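Local structure of cellulose 1,4-beta-cellobiosidase (Thermobifida fusca, 4JJJ) at residues L28-S33 with E51-Y56; S18-E23 with H618-Q623; H44-T49 with D151-Y156. The protein probably hydrolyses beta-1,4-linked cellulose to cellobiose, this chain being the family 48 glycoside hydrolase domain of a longer protein that also has a carbohydrate-binding module. The protein carries 1 engineered substitution. All blocks are in the same frame, centred on the assembly; numbering follows the deposited sequence. Where two conformers were deposited one is given.

Interaction 1. Residues L28-S33 with E51-Y56. With BGC (beta-D-glucopyranose), chain B.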
loop_
_atom_site.group_PDB
_atom_site.type_symbol
_atom_site.label_atom_id
_atom_site.label_comp_id
_atom_site.label_asym_id
_atom_site.label_seq_id
_atom_site.Cartn_x
_atom_site.Cartn_y
_atom_site.Cartn_z
ATOM N N LEU A 28 12.148 -11.010 13.582
ATOM C CA LEU A 28 12.703 -10.053 12.642
ATOM C C LEU A 28 11.638 -9.072 12.157
ATOM O O LEU A 28 10.548 -9.461 11.828
ATOM C CB LEU A 28 13.281 -10.799 11.452
ATOM C CG LEU A 28 14.346 -11.820 11.766
ATOM C CD1 LEU A 28 14.767 -12.512 10.521
ATOM C CD2 LEU A 28 15.522 -11.203 12.409
ATOM N N VAL A 29 12.060 -7.830 12.096
ATOM C CA VAL A 29 11.254 -6.733 11.554
ATOM C C VAL A 29 12.024 -6.115 10.383
ATOM O O VAL A 29 13.111 -5.551 10.548
ATOM C CB VAL A 29 10.951 -5.677 12.627
ATOM C CG1 VAL A 29 10.138 -4.472 12.039
ATOM C CG2 VAL A 29 10.205 -6.272 13.766
ATOM N N PRO A 30 11.488 -6.240 9.163
ATOM C CA PRO A 30 12.201 -5.674 8.017
ATOM C C PRO A 30 12.119 -4.164 7.995
ATOM O O PRO A 30 11.106 -3.604 8.412
ATOM C CB PRO A 30 11.436 -6.207 6.792
ATOM C CG PRO A 30 10.036 -6.384 7.310
ATOM C CD PRO A 30 10.260 -6.921 8.748
ATOM N N TYR A 31 13.160 -3.519 7.535
ATOM C CA TYR A 31 13.133 -2.096 7.239
ATOM C C TYR A 31 12.556 -1.891 5.876
ATOM O O TYR A 31 12.575 -2.768 5.040
ATOM C CB TYR A 31 14.561 -1.564 7.251
ATOM C CG TYR A 31 15.321 -1.612 8.579
ATOM C CD1 TYR A 31 14.812 -0.998 9.740
ATOM C CD2 TYR A 31 16.556 -2.184 8.644
ATOM C CE1 TYR A 31 15.553 -0.945 10.904
ATOM C CE2 TYR A 31 17.274 -2.153 9.820
ATOM C CZ TYR A 31 16.749 -1.544 10.909
ATOM O OH TYR A 31 17.514 -1.494 12.108
ATOM N N HIS A 32 12.123 -0.646 5.593
ATOM C CA HIS A 32 11.720 -0.267 4.226
ATOM C C HIS A 32 12.875 -0.498 3.252
ATOM O O HIS A 32 12.734 -1.034 2.179
ATOM C CB HIS A 32 11.226 1.161 4.187
ATOM C CG HIS A 32 10.918 1.603 2.778
ATOM N ND1 HIS A 32 9.788 1.174 2.101
ATOM C CD2 HIS A 32 11.563 2.453 1.948
ATOM C CE1 HIS A 32 9.771 1.714 0.910
ATOM N NE2 HIS A 32 10.814 2.526 0.786
ATOM N N SER A 33 14.062 -0.100 3.711
ATOM C CA SER A 33 15.304 -0.265 2.906
ATOM C C SER A 33 16.516 -0.315 3.778
ATOM O O SER A 33 16.539 0.145 4.905
ATOM C CB SER A 33 15.456 0.867 1.863
ATOM O OG SER A 33 15.421 2.106 2.504
ATOM N N GLU A 51 3.398 -3.227 3.932
ATOM C CA GLU A 51 3.905 -3.695 2.704
ATOM C C GLU A 51 5.119 -4.606 2.926
ATOM O O GLU A 51 5.228 -5.679 2.356
ATOM C CB GLU A 51 4.224 -2.476 1.806
ATOM C CG GLU A 51 5.138 -2.753 0.622
ATOM C CD GLU A 51 5.401 -1.465 -0.103
ATOM O OE1 GLU A 51 6.461 -0.843 0.133
ATOM O OE2 GLU A 51 4.476 -0.999 -0.859
ATOM N N ALA A 52 6.125 -4.087 3.613
ATOM C CA ALA A 52 7.338 -4.894 3.855
ATOM C C ALA A 52 7.036 -6.198 4.503
ATOM O O ALA A 52 7.601 -7.223 4.131
ATOM C CB ALA A 52 8.342 -4.114 4.630
ATOM N N PHE A 53 6.118 -6.164 5.488
ATOM C CA PHE A 53 5.741 -7.436 6.111
ATOM C C PHE A 53 5.069 -8.420 5.175
ATOM O O PHE A 53 5.435 -9.576 5.162
ATOM C CB PHE A 53 4.876 -7.215 7.394
ATOM C CG PHE A 53 5.629 -6.972 8.643
ATOM C CD1 PHE A 53 6.087 -8.071 9.422
ATOM C CD2 PHE A 53 5.841 -5.685 9.142
ATOM C CE1 PHE A 53 6.743 -7.848 10.603
ATOM C CE2 PHE A 53 6.568 -5.525 10.300
ATOM C CZ PHE A 53 6.922 -6.550 11.062
ATOM N N SER A 54 4.256 -7.906 4.232
ATOM C CA SER A 54 3.641 -8.800 3.253
ATOM C C SER A 54 4.666 -9.432 2.361
ATOM O O SER A 54 4.560 -10.594 1.972
ATOM C CB SER A 54 2.529 -8.107 2.489
ATOM O OG SER A 54 2.948 -7.076 1.621
ATOM N N TYR A 55 5.724 -8.674 2.003
ATOM C CA TYR A 55 6.799 -9.191 1.218
ATOM C C TYR A 55 7.697 -10.180 2.000
ATOM O O TYR A 55 8.193 -11.137 1.435
ATOM C CB TYR A 55 7.638 -8.061 0.595
ATOM C CG TYR A 55 7.090 -7.556 -0.697
ATOM C CD1 TYR A 55 7.488 -8.131 -1.909
ATOM C CD2 TYR A 55 6.187 -6.491 -0.743
ATOM C CE1 TYR A 55 6.987 -7.649 -3.087
ATOM C CE2 TYR A 55 5.641 -6.032 -1.974
ATOM C CZ TYR A 55 6.050 -6.575 -3.122
ATOM O OH TYR A 55 5.611 -6.143 -4.347
ATOM N N TYR A 56 7.835 -9.960 3.303
ATOM C CA TYR A 56 8.579 -10.864 4.176
ATOM C C TYR A 56 7.876 -12.209 4.183
ATOM O O TYR A 56 8.488 -13.261 3.993
ATOM C CB TYR A 56 8.691 -10.251 5.547
ATOM C CG TYR A 56 9.422 -11.017 6.640
ATOM C CD1 TYR A 56 10.289 -12.082 6.385
ATOM C CD2 TYR A 56 9.179 -10.648 7.989
ATOM C CE1 TYR A 56 10.917 -12.758 7.465
ATOM C CE2 TYR A 56 9.779 -11.312 9.053
ATOM C CZ TYR A 56 10.588 -12.375 8.724
ATOM O OH TYR A 56 11.105 -13.104 9.837
HETATM C C2 BGC B . 7.585 2.639 -2.510
HETATM C C3 BGC B . 6.482 1.704 -2.018
HETATM C C4 BGC B . 5.084 2.259 -2.419
HETATM C C5 BGC B . 5.030 2.684 -3.908
HETATM C C6 BGC B . 3.726 3.382 -4.214
HETATM C C1 BGC B . 7.447 2.946 -3.990
HETATM O O2 BGC B . 8.853 2.029 -2.314
HETATM O O3 BGC B . 6.633 1.576 -0.583
HETATM O O4 BGC B . 4.099 1.246 -2.134
HETATM O O5 BGC B . 6.148 3.543 -4.168
HETATM O O6 BGC B . 3.549 4.514 -3.384
HETATM O O HOH W 1 10.574 -13.235 12.509
HETATM O O HOH W 2 8.027 -0.952 2.349
#
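Pro30 sits on Phe53 in a CH-pi contact, its CD 4.1 Å from the ring centroid and 14° off the normal, displaced toward the rim of that face. The same CD meets CD2 of Tyr56 at 4.0 Å, and Pro30 CG rests on CB of Ala52, one residue before Phe53. Val29 turns CG1 anti to its backbone N (chi1 178°), and this branch touches Phe53 CZ at 4.0 Å. Tyr56 crosses Leu28 at about a right angle, with its OH 3.6 Å from Leu28 CB. This largely apolar packing seats strand 27-30, one arm of a two-stranded hairpin, on the first turns of helix 50-67 in the (alpha/alpha)6 domain, with helix 71-83 packing against Val29 and Phe53 as well.

Two waters supply the polar links. One accepts from Leu28 N and donates to Tyr56 OH at 2.7 Å, lying in the plane of the tyrosine ring. The other lies in the plane of the His32 ring, hydrogen-bonded to ND1, and donates to Glu51 OE1.

Glu51, the predicted proton donor, hydrogen-bonds to the chain B glucose. Its carboxylate takes one hydroxyl on each oxygen, O3 on OE1 (2.5 Å) and O4 on OE2 (2.6 Å). His32 brings CE1 to within 3.4 Å of the sugar O2, while its NE2 is hydrogen-bonded to Glu40, which also hydrogen-bonds to this glucose.

Interaction 2. Residues S18-E23 with H618-Q623. With GLC (alpha-D-glucopyranose), chain C; BGC (beta-D-glucopyranose), chain D; BGC (beta-D-glucopyranose), chain B.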
loop_
_atom_site.group_PDB
_atom_site.type_symbol
_atom_site.label_atom_id
_atom_site.label_comp_id
_atom_site.label_asym_id
_atom_site.label_seq_id
_atom_site.Cartn_x
_atom_site.Cartn_y
_atom_site.Cartn_z
ATOM N N SER A 18 23.876 -7.820 5.949
ATOM C CA SER A 18 23.287 -7.018 4.916
ATOM C C SER A 18 22.451 -5.851 5.477
ATOM O O SER A 18 22.246 -4.841 4.761
ATOM C CB SER A 18 22.372 -7.852 4.015
ATOM O OG SER A 18 23.112 -8.859 3.337
ATOM N N GLY A 19 21.862 -6.007 6.632
ATOM C CA GLY A 19 21.131 -4.938 7.260
ATOM C C GLY A 19 19.686 -4.732 6.826
ATOM O O GLY A 19 19.186 -3.638 7.042
ATOM N N TYR A 20 19.007 -5.765 6.330
ATOM C CA TYR A 20 17.580 -5.613 5.931
ATOM C C TYR A 20 16.590 -5.548 7.125
ATOM O O TYR A 20 15.434 -5.169 6.911
ATOM C CB TYR A 20 17.177 -6.706 4.956
ATOM C CG TYR A 20 17.716 -6.561 3.567
ATOM C CD1 TYR A 20 17.111 -5.713 2.653
ATOM C CD2 TYR A 20 18.867 -7.234 3.150
ATOM C CE1 TYR A 20 17.603 -5.526 1.403
ATOM C CE2 TYR A 20 19.349 -7.123 1.874
ATOM C CZ TYR A 20 18.748 -6.279 0.983
ATOM O OH TYR A 20 19.261 -6.160 -0.250
ATOM N N PHE A 21 16.964 -6.077 8.281
ATOM C CA PHE A 21 16.073 -6.267 9.380
ATOM C C PHE A 21 16.638 -5.758 10.709
ATOM O O PHE A 21 17.870 -5.633 10.859
ATOM C CB PHE A 21 15.739 -7.701 9.654
ATOM C CG PHE A 21 15.104 -8.517 8.549
ATOM C CD1 PHE A 21 13.740 -8.799 8.532
ATOM C CD2 PHE A 21 15.923 -9.191 7.609
ATOM C CE1 PHE A 21 13.161 -9.616 7.604
ATOM C CE2 PHE A 21 15.318 -10.008 6.683
ATOM C CZ PHE A 21 13.941 -10.239 6.602
ATOM N N ARG A 22 15.750 -5.501 11.661
ATOM C CA ARG A 22 16.136 -5.394 13.086
ATOM C C ARG A 22 15.513 -6.557 13.827
ATOM O O ARG A 22 14.332 -6.871 13.632
ATOM C CB ARG A 22 15.695 -4.067 13.661
ATOM C CG ARG A 22 16.029 -3.951 15.140
ATOM C CD ARG A 22 15.863 -2.485 15.590
ATOM N NE ARG A 22 16.179 -2.314 17.015
ATOM C CZ ARG A 22 16.578 -1.159 17.536
ATOM N NH1 ARG A 22 16.752 -0.131 16.748
ATOM N NH2 ARG A 22 16.822 -1.033 18.856
ATOM N N GLU A 23 16.298 -7.197 14.725
ATOM C CA GLU A 23 15.844 -8.320 15.474
ATOM C C GLU A 23 15.433 -7.813 16.843
ATOM O O GLU A 23 16.146 -7.013 17.480
ATOM C CB GLU A 23 17.004 -9.311 15.669
ATOM C CG GLU A 23 16.459 -10.585 16.276
ATOM C CD GLU A 23 17.473 -11.700 16.324
ATOM O OE1 GLU A 23 18.119 -11.993 15.286
ATOM O OE2 GLU A 23 17.529 -12.320 17.410
ATOM N N HIS A 618 18.612 -0.639 -1.884
ATOM C CA HIS A 618 18.162 -2.024 -1.561
ATOM C C HIS A 618 16.886 -1.862 -0.736
ATOM O O HIS A 618 16.852 -1.966 0.492
ATOM C CB HIS A 618 19.276 -2.726 -0.830
ATOM C CG HIS A 618 20.516 -2.793 -1.654
ATOM N ND1 HIS A 618 21.429 -1.784 -1.594
ATOM C CD2 HIS A 618 21.011 -3.671 -2.580
ATOM C CE1 HIS A 618 22.418 -2.008 -2.438
ATOM N NE2 HIS A 618 22.212 -3.170 -3.015
ATOM N N ARG A 619 15.737 -1.661 -1.414
ATOM C CA ARG A 619 14.390 -1.639 -0.849
ATOM C C ARG A 619 13.995 -3.070 -0.555
ATOM O O ARG A 619 14.114 -3.918 -1.400
ATOM C CB ARG A 619 13.388 -1.025 -1.793
ATOM C CG ARG A 619 13.656 0.485 -2.050
ATOM C CD ARG A 619 12.667 0.932 -3.169
ATOM N NE ARG A 619 12.823 2.362 -3.448
ATOM C CZ ARG A 619 13.697 2.883 -4.283
ATOM N NH1 ARG A 619 14.546 2.131 -4.936
ATOM N NH2 ARG A 619 13.687 4.193 -4.448
ATOM N N PHE A 620 13.529 -3.287 0.640
ATOM C CA PHE A 620 13.138 -4.678 1.041
ATOM C C PHE A 620 12.186 -5.351 0.053
ATOM O O PHE A 620 12.410 -6.470 -0.418
ATOM C CB PHE A 620 12.594 -4.694 2.431
ATOM C CG PHE A 620 12.287 -6.084 2.955
ATOM C CD1 PHE A 620 13.331 -6.938 3.370
ATOM C CD2 PHE A 620 10.998 -6.610 2.996
ATOM C CE1 PHE A 620 13.098 -8.218 3.838
ATOM C CE2 PHE A 620 10.773 -7.902 3.448
ATOM C CZ PHE A 620 11.817 -8.714 3.868
ATOM N N TRP A 621 11.119 -4.658 -0.262
ATOM C CA TRP A 621 10.085 -5.204 -1.123
ATOM C C TRP A 621 10.702 -5.524 -2.461
ATOM O O TRP A 621 10.357 -6.512 -3.054
ATOM C CB TRP A 621 8.908 -4.297 -1.212
ATOM C CG TRP A 621 8.980 -3.043 -2.091
ATOM C CD1 TRP A 621 9.139 -1.777 -1.683
ATOM C CD2 TRP A 621 8.892 -2.953 -3.557
ATOM N NE1 TRP A 621 9.116 -0.922 -2.727
ATOM C CE2 TRP A 621 8.927 -1.607 -3.893
ATOM C CE3 TRP A 621 8.660 -3.894 -4.573
ATOM C CZ2 TRP A 621 8.802 -1.154 -5.178
ATOM C CZ3 TRP A 621 8.525 -3.465 -5.834
ATOM C CH2 TRP A 621 8.606 -2.082 -6.157
ATOM N N ALA A 622 11.575 -4.706 -2.983
ATOM C CA ALA A 622 12.136 -4.889 -4.321
ATOM C C ALA A 622 13.054 -6.115 -4.318
ATOM O O ALA A 622 13.133 -6.870 -5.282
ATOM C CB ALA A 622 12.881 -3.636 -4.784
ATOM N N GLN A 623 13.888 -6.220 -3.261
ATOM C CA GLN A 623 14.802 -7.350 -3.177
ATOM C C GLN A 623 14.037 -8.646 -3.064
ATOM O O GLN A 623 14.441 -9.662 -3.644
ATOM C CB GLN A 623 15.796 -7.157 -2.027
ATOM C CG GLN A 623 16.663 -5.876 -2.161
ATOM C CD GLN A 623 17.452 -5.880 -3.473
ATOM O OE1 GLN A 623 18.185 -6.842 -3.772
ATOM N NE2 GLN A 623 17.318 -4.862 -4.269
HETATM C C1 GLC C . 10.374 5.450 -7.614
HETATM C C2 GLC C . 8.954 5.828 -7.483
HETATM C C3 GLC C . 8.445 5.537 -6.047
HETATM C C4 GLC C . 8.683 4.069 -5.676
HETATM C C5 GLC C . 10.163 3.786 -5.948
HETATM C C6 GLC C . 10.599 2.363 -5.750
HETATM O O1 GLC C . 10.981 6.284 -6.707
HETATM O O2 GLC C . 8.840 7.310 -7.632
HETATM O O3 GLC C . 7.090 5.923 -5.889
HETATM O O4 GLC C . 8.457 3.884 -4.262
HETATM O O5 GLC C . 10.480 4.076 -7.311
HETATM O O6 GLC C . 9.933 1.568 -6.667
HETATM C C2 BGC D . 8.484 5.695 -7.657
HETATM C C3 BGC D . 8.043 5.423 -6.223
HETATM C C4 BGC D . 8.586 4.064 -5.735
HETATM C C5 BGC D . 10.074 3.801 -6.038
HETATM C C6 BGC D . 10.484 2.338 -5.850
HETATM C C1 BGC D . 9.965 5.454 -7.826
HETATM O O1 BGC D . 10.262 5.668 -9.245
HETATM O O2 BGC D . 8.108 7.092 -7.896
HETATM O O3 BGC D . 6.616 5.447 -6.115
HETATM O O4 BGC D . 8.417 3.897 -4.326
HETATM O O5 BGC D . 10.360 4.128 -7.398
HETATM O O6 BGC D . 9.851 1.470 -6.755
HETATM C C2 BGC B . 7.585 2.639 -2.510
HETATM C C3 BGC B . 6.482 1.704 -2.018
HETATM C C4 BGC B . 5.084 2.259 -2.419
HETATM C C5 BGC B . 5.030 2.684 -3.908
HETATM C C6 BGC B . 3.726 3.382 -4.214
HETATM C C1 BGC B . 7.447 2.946 -3.990
HETATM O O2 BGC B . 8.853 2.029 -2.314
HETATM O O3 BGC B . 6.633 1.576 -0.583
HETATM O O4 BGC B . 4.099 1.246 -2.134
HETATM O O5 BGC B . 6.148 3.543 -4.168
HETATM O O6 BGC B . 3.549 4.514 -3.384
#
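The N-terminal end of helix 620-637, the last helix of the chain, meets the start of the 21-24 hairpin strand through three aromatic rings, those of Tyr20, Phe21 and Phe620. Phe620 points an edge at the face of Phe21 in an offset edge-to-face pair, centroids 5.2 Å apart and planes at 73°. The closest atoms of the two are Phe21 CZ and Phe620 CE1, at 3.5 Å. Phe620 has CG anti to the backbone N (chi1 -175°), and the CD1 edge of its ring also meets CD1 of Tyr20 at 4.0 Å.

The Tyr20 hydroxyl lies between His618 and Gln623. Its OH is 3.2 Å from CG of Gln623 and 3.5 Å from CB of His618, while the polar partner of that hydroxyl is the carbonyl of Ile539. The Gln623 side chain crosses Tyr20 at about a right angle, its amide inclined only modestly to the ring, and hydrogen-bonds to Ile541 and Gln9. Backbone bonds from Tyr20 and Phe620 to Tyr31 and His32, respectively, tie both segments to the residues that follow strand 27-30.

The sugars lie on the other flank of the helix end. Trp621 NE1 donates to O2 of the chain B glucose (3.0 Å, 162°), which sits at the edge of the indole plane. Arg619, in the N-cap position, lays one guanidinium face against C6 of the next glucose, modelled as both alpha and beta anomers, and pairs with Glu40 and Glu545. Together they line a pocket holding two linked glucose units, consistent with the cellobiose product site of a cellobiohydrolase.

Interaction 3. Residues H44-T49 with D151-Y156. With ZN (zinc ion), chain E.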
loop_
_atom_site.group_PDB
_atom_site.type_symbol
_atom_site.label_atom_id
_atom_site.label_comp_id
_atom_site.label_asym_id
_atom_site.label_seq_id
_atom_site.Cartn_x
_atom_site.Cartn_y
_atom_site.Cartn_z
ATOM N N HIS A 44 11.511 7.680 5.739
ATOM C CA HIS A 44 12.793 7.262 6.294
ATOM C C HIS A 44 12.978 5.798 6.028
ATOM O O HIS A 44 11.979 5.035 6.151
ATOM C CB HIS A 44 12.910 7.593 7.779
ATOM C CG HIS A 44 14.275 7.415 8.341
ATOM N ND1 HIS A 44 14.780 6.207 8.813
ATOM C CD2 HIS A 44 15.318 8.292 8.408
ATOM C CE1 HIS A 44 16.046 6.362 9.199
ATOM N NE2 HIS A 44 16.377 7.626 8.972
ATOM N N GLY A 45 14.212 5.379 5.677
ATOM C CA GLY A 45 14.483 3.984 5.287
ATOM C C GLY A 45 14.248 3.004 6.366
ATOM O O GLY A 45 14.055 1.816 6.080
ATOM N N HIS A 46 14.418 3.402 7.647
ATOM C CA HIS A 46 14.233 2.475 8.712
ATOM C C HIS A 46 12.940 2.708 9.480
ATOM O O HIS A 46 12.714 2.102 10.516
ATOM C CB HIS A 46 15.427 2.489 9.654
ATOM C CG HIS A 46 16.666 1.910 9.043
ATOM N ND1 HIS A 46 17.870 1.750 9.706
ATOM C CD2 HIS A 46 16.870 1.432 7.796
ATOM C CE1 HIS A 46 18.749 1.208 8.880
ATOM N NE2 HIS A 46 18.158 0.980 7.726
ATOM N N GLN A 47 11.972 3.383 8.815
ATOM C CA GLN A 47 10.636 3.042 9.035
ATOM C C GLN A 47 10.426 1.685 8.441
ATOM O O GLN A 47 11.242 1.228 7.689
ATOM C CB GLN A 47 9.690 4.062 8.372
ATOM C CG GLN A 47 9.699 5.416 9.099
ATOM C CD GLN A 47 9.054 6.521 8.340
ATOM O OE1 GLN A 47 8.889 6.465 7.109
ATOM N NE2 GLN A 47 8.693 7.605 9.036
ATOM N N THR A 48 9.294 1.070 8.656
ATOM C CA THR A 48 8.833 -0.021 7.843
ATOM C C THR A 48 7.315 0.033 7.723
ATOM O O THR A 48 6.628 0.941 8.202
ATOM C CB THR A 48 9.250 -1.403 8.353
ATOM O OG1 THR A 48 9.211 -2.311 7.208
ATOM C CG2 THR A 48 8.487 -1.951 9.501
ATOM N N THR A 49 6.810 -0.918 6.982
ATOM C CA THR A 49 5.469 -0.859 6.431
ATOM C C THR A 49 4.811 -2.193 6.482
ATOM O O THR A 49 5.495 -3.262 6.469
ATOM C CB THR A 49 5.472 -0.441 4.934
ATOM O OG1 THR A 49 6.291 -1.334 4.196
ATOM C CG2 THR A 49 6.046 0.968 4.829
ATOM N N ASP A 151 8.044 2.910 12.983
ATOM C CA ASP A 151 9.375 3.471 13.080
ATOM C C ASP A 151 10.265 2.438 13.787
ATOM O O ASP A 151 10.168 2.337 14.973
ATOM C CB ASP A 151 9.323 4.780 13.833
ATOM C CG ASP A 151 10.649 5.460 13.974
ATOM O OD1 ASP A 151 11.711 4.979 13.483
ATOM O OD2 ASP A 151 10.645 6.673 14.445
ATOM N N VAL A 152 10.988 1.650 13.012
ATOM C CA VAL A 152 11.685 0.449 13.546
ATOM C C VAL A 152 12.864 0.790 14.520
ATOM O O VAL A 152 12.987 0.139 15.514
ATOM C CB VAL A 152 12.147 -0.426 12.378
ATOM C CG1 VAL A 152 12.773 -1.737 12.976
ATOM C CG2 VAL A 152 10.996 -0.825 11.500
ATOM N N ASP A 153 13.658 1.781 14.167
ATOM C CA ASP A 153 14.785 2.215 15.016
ATOM C C ASP A 153 14.398 3.368 15.926
ATOM O O ASP A 153 15.259 3.923 16.622
ATOM C CB ASP A 153 15.939 2.600 14.131
ATOM C CG ASP A 153 16.668 1.367 13.514
ATOM O OD1 ASP A 153 16.396 0.249 13.951
ATOM O OD2 ASP A 153 17.426 1.640 12.567
ATOM N N ASN A 154 13.149 3.799 15.937
ATOM C CA ASN A 154 12.739 4.955 16.761
ATOM C C ASN A 154 13.501 6.196 16.407
ATOM O O ASN A 154 13.910 6.971 17.262
ATOM C CB ASN A 154 12.834 4.643 18.282
ATOM C CG ASN A 154 11.800 5.438 19.114
ATOM O OD1 ASN A 154 10.651 5.620 18.703
ATOM N ND2 ASN A 154 12.172 5.822 20.364
ATOM N N VAL A 155 13.685 6.420 15.112
ATOM C CA VAL A 155 14.400 7.597 14.705
ATOM C C VAL A 155 13.678 8.857 15.060
ATOM O O VAL A 155 14.340 9.858 15.396
ATOM C CB VAL A 155 14.814 7.539 13.248
ATOM C CG1 VAL A 155 13.654 7.757 12.377
ATOM C CG2 VAL A 155 15.951 8.459 13.060
ATOM N N TYR A 156 12.366 8.802 15.142
ATOM C CA TYR A 156 11.574 9.972 15.503
ATOM C C TYR A 156 11.394 10.169 17.023
ATOM O O TYR A 156 10.947 11.240 17.446
ATOM C CB TYR A 156 10.145 9.984 14.813
ATOM C CG TYR A 156 10.164 10.358 13.367
ATOM C CD1 TYR A 156 10.362 9.396 12.355
ATOM C CD2 TYR A 156 10.031 11.694 12.963
ATOM C CE1 TYR A 156 10.392 9.698 11.021
ATOM C CE2 TYR A 156 10.006 12.029 11.644
ATOM C CZ TYR A 156 10.195 11.048 10.651
ATOM O OH TYR A 156 10.200 11.375 9.342
HETATM ZN ZN ZN E . 18.315 2.662 11.559
HETATM O O HOH W 3 13.883 4.153 12.290
HETATM O O HOH W 4 20.466 2.568 11.370
HETATM O O HOH W 5 17.909 4.692 11.752
#
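His44 opens the contact by receiving Val155 tip to tip: CG1 of the valine lies over the centre of the imidazole face, 4.0 Å from the centroid, as a CH-pi contact. His44 also begins a type I turn ending at Gln47, and its ND1 accepts from His46 N within that turn. Two residues on, His46 directs ND1 to the zinc ion at 2.1 Å. Asp153 binds the same metal through OD2, its carboxylate plane 84° from the imidazole, and its OD1 is held by Arg22 and Tyr31. The His46 carbonyl accepts from Val152 N (3.1 Å, 138°), and a water joins Asp151 OD1 (2.6 Å) to Asp153 N.

Gln47 forms an antiparallel, non-hydrogen-bonded bridge with Asp151, CA to CA 4.3 Å. Its extended side chain brings NE2 to 3.3 Å from Tyr156 CE1, with the amide and phenol planes 20° apart. Asp43 hydrogen-bonds to both, through its N to Gln47 OE1 and through OD1 to Tyr156 OH. Asp151 braces the following loop, accepting from Val155 N on OD1 and from Tyr156 N on the syn lone pair of OD2. Thr48 presses CG2 tightly against Val152 CG2, at 3.4 Å, while its OG1 bonds to Pro30 O. Two waters complete the four ligands seen on the zinc ion, a site that joins the turn leading into edge strand 47-49 of a four-stranded antiparallel sheet to the loop leaving its neighbour 149-151.

In the fold
The three contacts cluster on one side of the chain's centre. Interactions 1 and 2 have centres about 7 Å apart, and the centre of interaction 3 lies about 11 and 12 Å from theirs. Interactions 1 and 2 share the hairpin of strands 21-24 and 27-30 and both touch the chain B glucose. Strand 47-49 of interaction 3 leads directly into helix 50-67 of interaction 1. Along the chain, interaction 2 spans nearly the whole domain and encloses the other two, whose segments alternate. His32 bonds to Phe620 and to Gln47 through the backbone, so the sugar-binding segments and the zinc-site segment are directly connected.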